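Local coordinates for putative cytoplasmic protein (Salmonella typhimurium LT2, PDB 2Q02) that is of unknown function but binds zinc in a xylose isomerase-like TIM barrel, and may act as an isomerase, at residues 18-21 against 22-25; 52-55 against 56-60; 120-123 against 124-128; 209-212 against 213-216; 236-239 against 240-244. All blocks are in the same frame, centred on the assembly; numbering follows the deposited sequence.

Contact 1 of 5, residues 18-21 against 22-25; sequences GLSI and EAFF
I21 and F25 run alongside each other, their ends directed alike, one helical turn apart. The methyl CG2 of I21 lies over one face of the F25 ring, 3.7 Å from its centroid and 15° off the ring normal, a CH-pi contact. CG2 gets there because it is anti to the I21 backbone N, while CG1 takes the other branch and leads away from the ring. Their backbones are joined by F25 N donating to I21 O at 2.9 Å. This is the first turn of helix 21-30, which follows strand 9-12 in the TIM barrel, and S20 is its N-cap. S20 OG, at chi1 82°, is swung over the start of the helix and accepts from A23 N at 3.2 Å, a nearly straight bond of 171°, while S20 O accepts from F24 N at 2.9 Å. Just outside the cap, L19 comes up against the same turn: its CD2 meets A23 CB at 4.0 Å and its CB lies 4.2 Å from F24 CB. F25 also packs on strand 35-39 and helix 53-62, whereas the carboxylate of E22 reaches Y63 OH through a hydrogen bond.

Contact 2 of 5, residues 52-55 against 56-60; sequences NYNQ and VRNLA
Q55 meets V56 and the turn that follows mainly through its backbone and CB, its carbonyl O accepting from L59 N at 3.0 Å. The Q55 side chain, extended at chi2 (173°), runs back to the helix start, where a turn at chi3 (-70°) sets its amide so that OE1 accepts from N52 N at 2.9 Å. N52 answers with OD1, which takes Q55 N at 2.8 Å, the donor lying nearly along the C=O axis. These reciprocal bonds make a capping box at the N terminus of helix 53-62. V56 sits one turn on from N52: its N donates to N52 O at 3.3 Å, and its CG2, beside the backbone N, touches that carbonyl O as well. V56 is buried against V97 of helix 81-97 and L51. The third residue, N54, accepts from N58 N at 2.9 Å through its carbonyl, and the two side-chain amides are turned 63° against each other. The helix start is thus held by its own polar side chains: N52 OD1 satisfies Q55 N, a first-turn amide with no preceding helical carbonyl, and Q55 OE1 returns the bond to the N-cap amide.

Contact 3 of 5, residues 120-123 against 124-128; sequences EAIK and RLSDL. With ZN (zinc ion), chain F.
The D127 carboxylate lies beside K123 O, brought there by the backbone bond in which D127 N donates to K123 O at 3.2 Å. Its OD2 binds a zinc ion at 2.1 Å, with OD1 farther from the metal at 3.2 Å, so the attachment is through one oxygen. The other flat group, the R124 guanidinium, is carried by a chain extended from CG to NE, with CG anti to the backbone N (chi1 179°), to a salt bridge with E81 of helix 81-97. I122 O takes two bonds, from S126 N and S126 OG, each at 2.8 Å. The two donors come from opposite faces of the carbonyl plane, the hydroxyl standing 38° out of it. S126 OG also bonds S163 OG, and I122 CG2 lies 3.9 Å from the S126 oxygen, next to helix 151-161. On the neighbouring flank L125 folds over A121 O, which accepts from L125 N at 2.9 Å. Helix 115-130 connects strands 101-104 and 135-138 in a beta-alpha-beta unit of the barrel. This zinc is separate from the one held by E139, D170, H197 and E245. D127 gives the ion one oxygen and also borders a crystal neighbour, so the rest of the shell may come from there; the bond to the metal would probably favour the ionised carboxylate.

Contact 4 of 5, residues 209-212 against 213-216; sequences ALAD and EQRI
Bends in two side chains bring the groups of this turn together: Q214 turns at chi2 (78°) and folds its amide back toward A211, while R215 turns at chi3 (66°) and lays its guanidinium beside D212. The folded Q214 places OE1 2.7 Å from A211 N, the donor standing almost in line with the CD-OE1 bond. In return A211 O accepts from Q214 N at 3.1 Å, the donor above the carbonyl plane. L210 passes across the glutamine, CD2 4.1 Å from Q214 CG. The turn, with a 3-10 segment through E213 and Q214, belongs to the long connection between strand 193-198 and helix 226-235 of the TIM barrel, and it carries R215 to the zinc site. R215 N donates to D212 O at 2.9 Å, and D212 and R215 extend alongside each other. Their salt bridge joins NH1 to D212 OD1 at 3.2 Å: the oxygen is at the edge of the guanidinium, near its plane, but is itself approached from above the carboxylate, the two planes being 66° apart. R215 NE bonds S199 OG, and NH2 bonds both E245 and D170, two of the zinc ligands. D212 OD2 bonds an unidentified molecule, probably from the crystallisation liquor.

Contact 5 of 5, residues 236-239 against 240-244; sequences MGYR and GIYAF
Y238 closes on G240, I241 and Y242 just after the end of helix 226-235. Before it, G237 ends the helix in a Schellman motif, with a positive phi of 103° and two bonds back into the last turn. Y238 then sends its ring forward along the chain, CG being anti to the backbone N. One face of the ring lies against G240: its CA is 3.6 Å from the ring centroid in a CH-pi contact, and its N sits 3.3 Å above the plane over the centre. Glycine, with no side chain, lets the ring come this near. The hydroxyl at the far end donates to I241 O at 2.8 Å, from 36° out of the carbonyl plane, and helps to hold the ring over the chain. Along another edge, Y238 points CD2 and CE2 at the face of Y242 in a T-shaped pair, centroids 5.3 Å apart and planes at 71°, with CD2 3.7 Å from Y242 CZ. Next in the chain, R239 turns outward, and its NH1 makes a salt bridge with E234, whose other carboxylate oxygen is bonded by Y242 OH. The turn thus leads from helix 226-235 into strand 242-244, the last of the barrel. That strand lies between 193-198 and 9-12, with Y238 packing on I193, V196 and L233, and Y242 on V196, F9 and V230.

How the contacts relate
From the N terminus, contact 1 starts helix 21-30 after strand 9-12, and contact 2 starts helix 53-62 after strand 35-39. These two touch, F25 and E22 packing on L59 and A60, so the first two barrel helices are joined there. Contact 3 lies within helix 115-130, about 29 Å between centres from contact 2. Contact 4 shapes the loop after strand 193-198, and contact 5 closes the short turn from helix 226-235 into strand 242-244; their nearest atoms are about 7 Å apart. All five follow in series along the chain, none nesting or crossing. Strand 242-244 beside strand 9-12 completes the barrel, bringing the end of the order back to its start.

Contact 1 of 5, residues 18-21 against 22-25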
loop_
_atom_site.group_PDB
_atom_site.type_symbol
_atom_site.label_atom_id
_atom_site.label_comp_id
_atom_site.label_asym_id
_atom_site.label_seq_id
_atom_site.Cartn_x
_atom_site.Cartn_y
_atom_site.Cartn_z
ATOM N N GLY A 18 -15.092 1.443 10.073
ATOM C CA GLY A 18 -15.981 1.358 11.219
ATOM C C GLY A 18 -15.632 0.291 12.240
ATOM O O GLY A 18 -16.232 0.242 13.300
ATOM N N LEU A 19 -14.668 -0.566 11.938
ATOM C CA LEU A 19 -14.333 -1.695 12.815
ATOM C C LEU A 19 -13.144 -1.420 13.721
ATOM O O LEU A 19 -12.105 -0.905 13.266
ATOM C CB LEU A 19 -13.996 -2.933 11.977
ATOM C CG LEU A 19 -15.153 -3.498 11.156
ATOM C CD1 LEU A 19 -14.678 -4.690 10.334
ATOM C CD2 LEU A 19 -16.320 -3.877 12.077
ATOM N N SER A 20 -13.278 -1.810 14.989
ATOM C CA SER A 20 -12.148 -1.789 15.900
ATOM C C SER A 20 -11.089 -2.748 15.382
ATOM O O SER A 20 -11.363 -3.590 14.530
ATOM C CB SER A 20 -12.557 -2.233 17.296
ATOM O OG SER A 20 -12.589 -3.648 17.369
ATOM N N ILE A 21 -9.885 -2.645 15.923
ATOM C CA ILE A 21 -8.796 -3.505 15.481
ATOM C C ILE A 21 -9.100 -4.991 15.699
ATOM O O ILE A 21 -8.778 -5.788 14.829
ATOM C CB ILE A 21 -7.453 -3.115 16.138
ATOM C CG1 ILE A 21 -7.015 -1.727 15.636
ATOM C CG2 ILE A 21 -6.387 -4.169 15.836
ATOM C CD1 ILE A 21 -5.713 -1.210 16.206
ATOM N N GLU A 22 -9.708 -5.363 16.833
ATOM C CA GLU A 22 -10.050 -6.788 17.064
ATOM C C GLU A 22 -11.159 -7.284 16.133
ATOM O O GLU A 22 -11.087 -8.417 15.654
ATOM C CB GLU A 22 -10.421 -7.126 18.518
ATOM C CG GLU A 22 -10.788 -8.620 18.672
ATOM C CD GLU A 22 -10.737 -9.138 20.102
ATOM O OE1 GLU A 22 -10.835 -8.313 21.034
ATOM O OE2 GLU A 22 -10.617 -10.376 20.302
ATOM N N ALA A 23 -12.170 -6.447 15.897
ATOM C CA ALA A 23 -13.233 -6.768 14.946
ATOM C C ALA A 23 -12.673 -6.931 13.530
ATOM O O ALA A 23 -13.090 -7.804 12.779
ATOM C CB ALA A 23 -14.313 -5.678 14.974
ATOM N N PHE A 24 -11.720 -6.078 13.179
ATOM C CA PHE A 24 -11.091 -6.127 11.865
ATOM C C PHE A 24 -10.257 -7.405 11.715
ATOM O O PHE A 24 -10.391 -8.130 10.729
ATOM C CB PHE A 24 -10.255 -4.864 11.621
ATOM C CG PHE A 24 -9.347 -4.961 10.445
ATOM C CD1 PHE A 24 -9.852 -5.231 9.192
ATOM C CD2 PHE A 24 -7.978 -4.774 10.587
ATOM C CE1 PHE A 24 -9.019 -5.328 8.097
ATOM C CE2 PHE A 24 -7.129 -4.858 9.485
ATOM C CZ PHE A 24 -7.656 -5.148 8.242
ATOM N N PHE A 25 -9.428 -7.690 12.715
ATOM C CA PHE A 25 -8.581 -8.889 12.721
ATOM C C PHE A 25 -9.418 -10.162 12.704
ATOM O O PHE A 25 -9.069 -11.123 12.015
ATOM C CB PHE A 25 -7.661 -8.916 13.965
ATOM C CG PHE A 25 -6.445 -7.992 13.891
ATOM C CD1 PHE A 25 -6.344 -6.963 12.955
ATOM C CD2 PHE A 25 -5.404 -8.148 14.798
ATOM C CE1 PHE A 25 -5.234 -6.141 12.917
ATOM C CE2 PHE A 25 -4.289 -7.319 14.750
ATOM C CZ PHE A 25 -4.215 -6.319 13.814
#

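Contact 2 of 5, residues 52-55 against 56-60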
loop_
_atom_site.group_PDB
_atom_site.type_symbol
_atom_site.label_atom_id
_atom_site.label_comp_id
_atom_site.label_asym_id
_atom_site.label_seq_id
_atom_site.Cartn_x
_atom_site.Cartn_y
_atom_site.Cartn_z
ATOM N N ASN A 52 -2.506 -0.292 23.287
ATOM C CA ASN A 52 -1.043 -0.230 23.340
ATOM C C ASN A 52 -0.434 -1.278 22.419
ATOM O O ASN A 52 -1.149 -2.077 21.828
ATOM C CB ASN A 52 -0.503 -0.341 24.778
ATOM C CG ASN A 52 -0.597 -1.745 25.368
ATOM O OD1 ASN A 52 -0.662 -2.745 24.659
ATOM N ND2 ASN A 52 -0.579 -1.812 26.689
ATOM N N TYR A 53 0.887 -1.272 22.294
ATOM C CA TYR A 53 1.564 -2.142 21.318
ATOM C C TYR A 53 1.390 -3.637 21.600
ATOM O O TYR A 53 1.159 -4.438 20.684
ATOM C CB TYR A 53 3.069 -1.847 21.281
ATOM C CG TYR A 53 3.462 -0.510 20.702
ATOM C CD1 TYR A 53 2.716 0.093 19.681
ATOM C CD2 TYR A 53 4.610 0.140 21.151
ATOM C CE1 TYR A 53 3.088 1.321 19.156
ATOM C CE2 TYR A 53 4.996 1.357 20.625
ATOM C CZ TYR A 53 4.232 1.945 19.628
ATOM O OH TYR A 53 4.619 3.157 19.104
ATOM N N ASN A 54 1.535 -3.989 22.867
ATOM C CA ASN A 54 1.360 -5.355 23.339
ATOM C C ASN A 54 -0.032 -5.928 23.046
ATOM O O ASN A 54 -0.182 -7.086 22.634
ATOM C CB ASN A 54 1.585 -5.377 24.854
ATOM C CG ASN A 54 2.328 -6.597 25.316
ATOM O OD1 ASN A 54 1.783 -7.451 26.017
ATOM N ND2 ASN A 54 3.596 -6.683 24.929
ATOM N N GLN A 55 -1.050 -5.107 23.272
ATOM C CA GLN A 55 -2.415 -5.500 22.993
ATOM C C GLN A 55 -2.552 -5.854 21.510
ATOM O O GLN A 55 -3.109 -6.892 21.167
ATOM C CB GLN A 55 -3.386 -4.388 23.424
ATOM C CG GLN A 55 -3.514 -4.241 24.948
ATOM C CD GLN A 55 -4.344 -3.031 25.370
ATOM O OE1 GLN A 55 -3.934 -1.880 25.215
ATOM N NE2 GLN A 55 -5.513 -3.297 25.916
ATOM N N VAL A 56 -1.993 -5.014 20.646
ATOM C CA VAL A 56 -2.104 -5.199 19.200
ATOM C C VAL A 56 -1.323 -6.427 18.726
ATOM O O VAL A 56 -1.786 -7.163 17.857
ATOM C CB VAL A 56 -1.634 -3.940 18.454
ATOM C CG1 VAL A 56 -1.711 -4.133 16.931
ATOM C CG2 VAL A 56 -2.477 -2.756 18.856
ATOM N N ARG A 57 -0.142 -6.637 19.304
ATOM C CA ARG A 57 0.655 -7.840 19.040
ATOM C C ARG A 57 -0.106 -9.101 19.405
ATOM O O ARG A 57 -0.156 -10.042 18.618
ATOM C CB ARG A 57 1.947 -7.847 19.861
ATOM C CG ARG A 57 3.147 -7.144 19.253
ATOM C CD ARG A 57 4.414 -7.629 19.950
ATOM N NE ARG A 57 5.537 -6.704 19.784
ATOM C CZ ARG A 57 6.645 -6.917 19.056
ATOM N NH1 ARG A 57 6.854 -8.054 18.390
ATOM N NH2 ARG A 57 7.571 -5.965 19.003
ATOM N N ASN A 58 -0.681 -9.115 20.607
ATOM C CA ASN A 58 -1.463 -10.265 21.085
ATOM C C ASN A 58 -2.677 -10.564 20.222
ATOM O O ASN A 58 -2.999 -11.736 20.008
ATOM C CB ASN A 58 -1.918 -10.063 22.532
ATOM C CG ASN A 58 -0.752 -10.022 23.508
ATOM O OD1 ASN A 58 0.416 -10.042 23.111
ATOM N ND2 ASN A 58 -1.063 -9.958 24.790
ATOM N N LEU A 59 -3.338 -9.509 19.738
ATOM C CA LEU A 59 -4.471 -9.645 18.822
ATOM C C LEU A 59 -4.030 -10.282 17.506
ATOM O O LEU A 59 -4.617 -11.268 17.046
ATOM C CB LEU A 59 -5.132 -8.280 18.571
ATOM C CG LEU A 59 -5.949 -7.697 19.739
ATOM C CD1 LEU A 59 -6.505 -6.337 19.373
ATOM C CD2 LEU A 59 -7.075 -8.619 20.161
ATOM N N ALA A 60 -2.975 -9.742 16.917
ATOM C CA ALA A 60 -2.451 -10.283 15.667
ATOM C C ALA A 60 -2.118 -11.753 15.806
ATOM O O ALA A 60 -2.432 -12.548 14.932
ATOM C CB ALA A 60 -1.234 -9.520 15.238
#

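Contact 3 of 5, residues 120-123 against 124-128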
loop_
_atom_site.group_PDB
_atom_site.type_symbol
_atom_site.label_atom_id
_atom_site.label_comp_id
_atom_site.label_asym_id
_atom_site.label_seq_id
_atom_site.Cartn_x
_atom_site.Cartn_y
_atom_site.Cartn_z
ATOM N N GLU A 120 18.854 11.650 -1.639
ATOM C CA GLU A 120 19.300 11.982 -0.295
ATOM C C GLU A 120 18.290 11.550 0.778
ATOM O O GLU A 120 18.662 11.026 1.825
ATOM C CB GLU A 120 19.605 13.472 -0.092
ATOM C CG GLU A 120 20.530 13.724 1.115
ATOM C CD GLU A 120 21.894 12.984 0.991
ATOM O OE1 GLU A 120 22.364 12.782 -0.167
ATOM O OE2 GLU A 120 22.494 12.600 2.032
ATOM N N ALA A 121 17.011 11.759 0.527
ATOM C CA ALA A 121 15.986 11.334 1.493
ATOM C C ALA A 121 15.939 9.806 1.671
ATOM O O ALA A 121 15.762 9.292 2.776
ATOM C CB ALA A 121 14.595 11.866 1.095
ATOM N N ILE A 122 16.086 9.076 0.576
ATOM C CA ILE A 122 16.098 7.624 0.629
ATOM C C ILE A 122 17.306 7.144 1.429
ATOM O O ILE A 122 17.157 6.230 2.259
ATOM C CB ILE A 122 16.053 6.963 -0.771
ATOM C CG1 ILE A 122 14.703 7.214 -1.442
ATOM C CG2 ILE A 122 16.259 5.459 -0.686
ATOM C CD1 ILE A 122 14.713 6.907 -2.929
ATOM N N LYS A 123 18.481 7.745 1.202
ATOM C CA LYS A 123 19.702 7.379 1.952
ATOM C C LYS A 123 19.511 7.559 3.448
ATOM O O LYS A 123 19.797 6.651 4.227
ATOM C CB LYS A 123 20.932 8.204 1.509
ATOM C CG LYS A 123 21.550 7.786 0.157
ATOM C CD LYS A 123 22.721 8.713 -0.236
ATOM C CE LYS A 123 23.489 8.217 -1.489
ATOM N NZ LYS A 123 24.205 9.305 -2.258
ATOM N N ARG A 124 19.059 8.750 3.840
ATOM C CA ARG A 124 18.841 9.087 5.250
ATOM C C ARG A 124 17.793 8.185 5.906
ATOM O O ARG A 124 17.960 7.724 7.038
ATOM C CB ARG A 124 18.392 10.549 5.392
ATOM C CG ARG A 124 18.119 10.927 6.860
ATOM C CD ARG A 124 17.999 12.426 7.100
ATOM N NE ARG A 124 17.978 12.707 8.537
ATOM C CZ ARG A 124 17.541 13.840 9.094
ATOM N NH1 ARG A 124 17.039 14.829 8.346
ATOM N NH2 ARG A 124 17.576 13.973 10.422
ATOM N N LEU A 125 16.692 7.967 5.202
ATOM C CA LEU A 125 15.639 7.106 5.704
ATOM C C LEU A 125 16.066 5.651 5.742
ATOM O O LEU A 125 15.600 4.920 6.589
ATOM C CB LEU A 125 14.346 7.239 4.876
ATOM C CG LEU A 125 13.562 8.551 5.046
ATOM C CD1 LEU A 125 12.586 8.753 3.905
ATOM C CD2 LEU A 125 12.835 8.606 6.369
ATOM N N SER A 126 16.934 5.217 4.837
ATOM C CA SER A 126 17.403 3.826 4.857
ATOM C C SER A 126 18.214 3.558 6.129
ATOM O O SER A 126 17.981 2.579 6.852
ATOM C CB SER A 126 18.184 3.480 3.593
ATOM O OG SER A 126 17.273 3.427 2.502
ATOM N N ASP A 127 19.137 4.470 6.415
ATOM C CA ASP A 127 19.910 4.438 7.663
ATOM C C ASP A 127 19.008 4.459 8.903
ATOM O O ASP A 127 19.207 3.687 9.839
ATOM C CB ASP A 127 20.862 5.626 7.717
ATOM C CG ASP A 127 21.951 5.519 6.705
ATOM O OD1 ASP A 127 22.015 4.441 6.083
ATOM O OD2 ASP A 127 22.730 6.501 6.530
ATOM N N LEU A 128 18.024 5.350 8.907
ATOM C CA LEU A 128 17.112 5.480 10.041
ATOM C C LEU A 128 16.236 4.233 10.274
ATOM O O LEU A 128 16.047 3.791 11.410
ATOM C CB LEU A 128 16.202 6.703 9.835
ATOM C CG LEU A 128 15.230 7.001 10.985
ATOM C CD1 LEU A 128 15.993 7.416 12.248
ATOM C CD2 LEU A 128 14.207 8.039 10.606
HETATM ZN ZN ZN F . 23.937 6.631 4.853
#

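Contact 4 of 5, residues 209-212 against 213-216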
loop_
_atom_site.group_PDB
_atom_site.type_symbol
_atom_site.label_atom_id
_atom_site.label_comp_id
_atom_site.label_asym_id
_atom_site.label_seq_id
_atom_site.Cartn_x
_atom_site.Cartn_y
_atom_site.Cartn_z
ATOM N N ALA A 209 -8.823 13.399 -13.746
ATOM C CA ALA A 209 -9.669 13.909 -12.651
ATOM C C ALA A 209 -9.907 12.934 -11.485
ATOM O O ALA A 209 -10.525 13.309 -10.464
ATOM C CB ALA A 209 -11.011 14.380 -13.212
ATOM N N LEU A 210 -9.420 11.699 -11.625
ATOM C CA LEU A 210 -9.661 10.645 -10.626
ATOM C C LEU A 210 -8.933 10.955 -9.324
ATOM O O LEU A 210 -7.842 11.526 -9.346
ATOM C CB LEU A 210 -9.212 9.279 -11.151
ATOM C CG LEU A 210 -10.094 8.604 -12.202
ATOM C CD1 LEU A 210 -9.394 7.401 -12.769
ATOM C CD2 LEU A 210 -11.450 8.202 -11.615
ATOM N N ALA A 211 -9.567 10.605 -8.204
ATOM C CA ALA A 211 -9.001 10.752 -6.848
ATOM C C ALA A 211 -9.291 9.489 -6.025
ATOM O O ALA A 211 -10.049 8.623 -6.457
ATOM C CB ALA A 211 -9.568 11.987 -6.145
ATOM N N ASP A 212 -8.678 9.390 -4.852
ATOM C CA ASP A 212 -8.842 8.228 -3.972
ATOM C C ASP A 212 -10.300 7.924 -3.600
ATOM O O ASP A 212 -10.647 6.758 -3.390
ATOM C CB ASP A 212 -8.011 8.390 -2.700
ATOM C CG ASP A 212 -6.516 8.314 -2.963
ATOM O OD1 ASP A 212 -6.103 7.714 -3.965
ATOM O OD2 ASP A 212 -5.740 8.864 -2.168
ATOM N N GLU A 213 -11.146 8.948 -3.548
ATOM C CA GLU A 213 -12.578 8.768 -3.242
ATOM C C GLU A 213 -13.333 7.802 -4.206
ATOM O O GLU A 213 -14.380 7.272 -3.852
ATOM C CB GLU A 213 -13.264 10.153 -3.194
ATOM C CG GLU A 213 -14.788 10.174 -3.195
ATOM C CD GLU A 213 -15.420 9.364 -2.071
ATOM O OE1 GLU A 213 -14.742 9.182 -1.039
ATOM O OE2 GLU A 213 -16.596 8.920 -2.222
ATOM N N GLN A 214 -12.804 7.598 -5.414
ATOM C CA GLN A 214 -13.413 6.693 -6.400
ATOM C C GLN A 214 -12.935 5.252 -6.241
ATOM O O GLN A 214 -13.405 4.362 -6.942
ATOM C CB GLN A 214 -13.098 7.152 -7.827
ATOM C CG GLN A 214 -13.866 8.381 -8.306
ATOM C CD GLN A 214 -13.309 9.690 -7.760
ATOM O OE1 GLN A 214 -12.163 10.046 -8.003
ATOM N NE2 GLN A 214 -14.124 10.404 -7.022
ATOM N N ARG A 215 -12.001 5.017 -5.331
ATOM C CA ARG A 215 -11.368 3.719 -5.236
ATOM C C ARG A 215 -12.201 2.802 -4.362
ATOM O O ARG A 215 -12.283 2.985 -3.138
ATOM C CB ARG A 215 -9.934 3.833 -4.710
ATOM C CG ARG A 215 -8.976 4.477 -5.696
ATOM C CD ARG A 215 -7.681 4.802 -5.056
ATOM N NE ARG A 215 -6.974 3.600 -4.662
ATOM C CZ ARG A 215 -5.768 3.585 -4.094
ATOM N NH1 ARG A 215 -5.106 4.723 -3.848
ATOM N NH2 ARG A 215 -5.221 2.420 -3.765
ATOM N N ILE A 216 -12.815 1.821 -5.016
ATOM C CA ILE A 216 -13.620 0.802 -4.345
ATOM C C ILE A 216 -12.937 -0.578 -4.496
ATOM O O ILE A 216 -11.726 -0.674 -4.414
ATOM C CB ILE A 216 -15.089 0.846 -4.836
ATOM C CG1 ILE A 216 -15.217 0.536 -6.342
ATOM C CG2 ILE A 216 -15.653 2.209 -4.545
ATOM C CD1 ILE A 216 -16.652 0.636 -6.864
#

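Contact 5 of 5, residues 236-239 against 240-244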
loop_
_atom_site.group_PDB
_atom_site.type_symbol
_atom_site.label_atom_id
_atom_site.label_comp_id
_atom_site.label_asym_id
_atom_site.label_seq_id
_atom_site.Cartn_x
_atom_site.Cartn_y
_atom_site.Cartn_z
HETATM N N MSE A 236 5.416 -12.025 -15.450
HETATM C CA MSE A 236 6.792 -11.537 -15.288
HETATM C C MSE A 236 7.477 -12.050 -14.009
HETATM O O MSE A 236 8.628 -11.694 -13.732
HETATM C CB MSE A 236 6.817 -10.023 -15.310
HETATM C CG MSE A 236 6.383 -9.357 -16.619
HETATM SE SE MSE A 236 6.214 -7.395 -16.263
HETATM C CE MSE A 236 8.050 -7.013 -15.726
ATOM N N GLY A 237 6.764 -12.875 -13.240
ATOM C CA GLY A 237 7.358 -13.671 -12.164
ATOM C C GLY A 237 7.130 -13.170 -10.748
ATOM O O GLY A 237 7.795 -13.622 -9.833
ATOM N N TYR A 238 6.190 -12.250 -10.549
ATOM C CA TYR A 238 5.923 -11.727 -9.198
ATOM C C TYR A 238 5.292 -12.798 -8.316
ATOM O O TYR A 238 4.237 -13.324 -8.666
ATOM C CB TYR A 238 4.984 -10.516 -9.254
ATOM C CG TYR A 238 4.694 -9.866 -7.912
ATOM C CD1 TYR A 238 5.669 -9.141 -7.241
ATOM C CD2 TYR A 238 3.431 -9.935 -7.338
ATOM C CE1 TYR A 238 5.396 -8.501 -6.006
ATOM C CE2 TYR A 238 3.143 -9.300 -6.114
ATOM C CZ TYR A 238 4.129 -8.592 -5.451
ATOM O OH TYR A 238 3.858 -7.989 -4.241
ATOM N N ARG A 239 5.926 -13.078 -7.173
ATOM C CA ARG A 239 5.408 -14.001 -6.159
ATOM C C ARG A 239 5.109 -13.302 -4.835
ATOM O O ARG A 239 4.996 -13.966 -3.805
ATOM C CB ARG A 239 6.435 -15.114 -5.894
ATOM C CG ARG A 239 6.705 -16.009 -7.081
ATOM C CD ARG A 239 5.508 -16.924 -7.368
ATOM N NE ARG A 239 5.544 -17.420 -8.744
ATOM C CZ ARG A 239 4.883 -16.890 -9.780
ATOM N NH1 ARG A 239 4.087 -15.835 -9.628
ATOM N NH2 ARG A 239 5.013 -17.439 -10.990
ATOM N N GLY A 240 4.980 -11.972 -4.861
ATOM C CA GLY A 240 4.814 -11.180 -3.648
ATOM C C GLY A 240 3.366 -11.009 -3.258
ATOM O O GLY A 240 2.506 -11.686 -3.765
ATOM N N ILE A 241 3.101 -10.081 -2.359
ATOM C CA ILE A 241 1.786 -9.942 -1.744
ATOM C C ILE A 241 0.885 -8.971 -2.536
ATOM O O ILE A 241 1.331 -7.912 -3.022
ATOM C CB ILE A 241 1.927 -9.458 -0.271
ATOM C CG1 ILE A 241 2.689 -10.515 0.559
ATOM C CG2 ILE A 241 0.564 -9.159 0.341
ATOM C CD1 ILE A 241 3.132 -10.053 1.943
ATOM N N TYR A 242 -0.379 -9.362 -2.674
ATOM C CA TYR A 242 -1.418 -8.492 -3.171
ATOM C C TYR A 242 -2.282 -8.094 -1.976
ATOM O O TYR A 242 -2.840 -8.947 -1.271
ATOM C CB TYR A 242 -2.262 -9.225 -4.216
ATOM C CG TYR A 242 -1.529 -9.549 -5.510
ATOM C CD1 TYR A 242 -1.250 -8.545 -6.439
ATOM C CD2 TYR A 242 -1.137 -10.867 -5.818
ATOM C CE1 TYR A 242 -0.594 -8.820 -7.614
ATOM C CE2 TYR A 242 -0.475 -11.161 -7.016
ATOM C CZ TYR A 242 -0.206 -10.118 -7.900
ATOM O OH TYR A 242 0.435 -10.351 -9.087
ATOM N N ALA A 243 -2.384 -6.787 -1.762
ATOM C CA ALA A 243 -3.134 -6.197 -0.654
ATOM C C ALA A 243 -4.216 -5.335 -1.230
ATOM O O ALA A 243 -3.937 -4.522 -2.098
ATOM C CB ALA A 243 -2.221 -5.341 0.227
ATOM N N PHE A 244 -5.440 -5.507 -0.725
ATOM C CA PHE A 244 -6.604 -4.758 -1.171
ATOM C C PHE A 244 -6.695 -3.453 -0.379
ATOM O O PHE A 244 -6.713 -3.485 0.854
ATOM C CB PHE A 244 -7.881 -5.601 -1.008
ATOM C CG PHE A 244 -7.979 -6.735 -1.997
ATOM C CD1 PHE A 244 -8.266 -6.484 -3.333
ATOM C CD2 PHE A 244 -7.764 -8.054 -1.599
ATOM C CE1 PHE A 244 -8.340 -7.529 -4.259
ATOM C CE2 PHE A 244 -7.862 -9.117 -2.519
ATOM C CZ PHE A 244 -8.140 -8.851 -3.848
#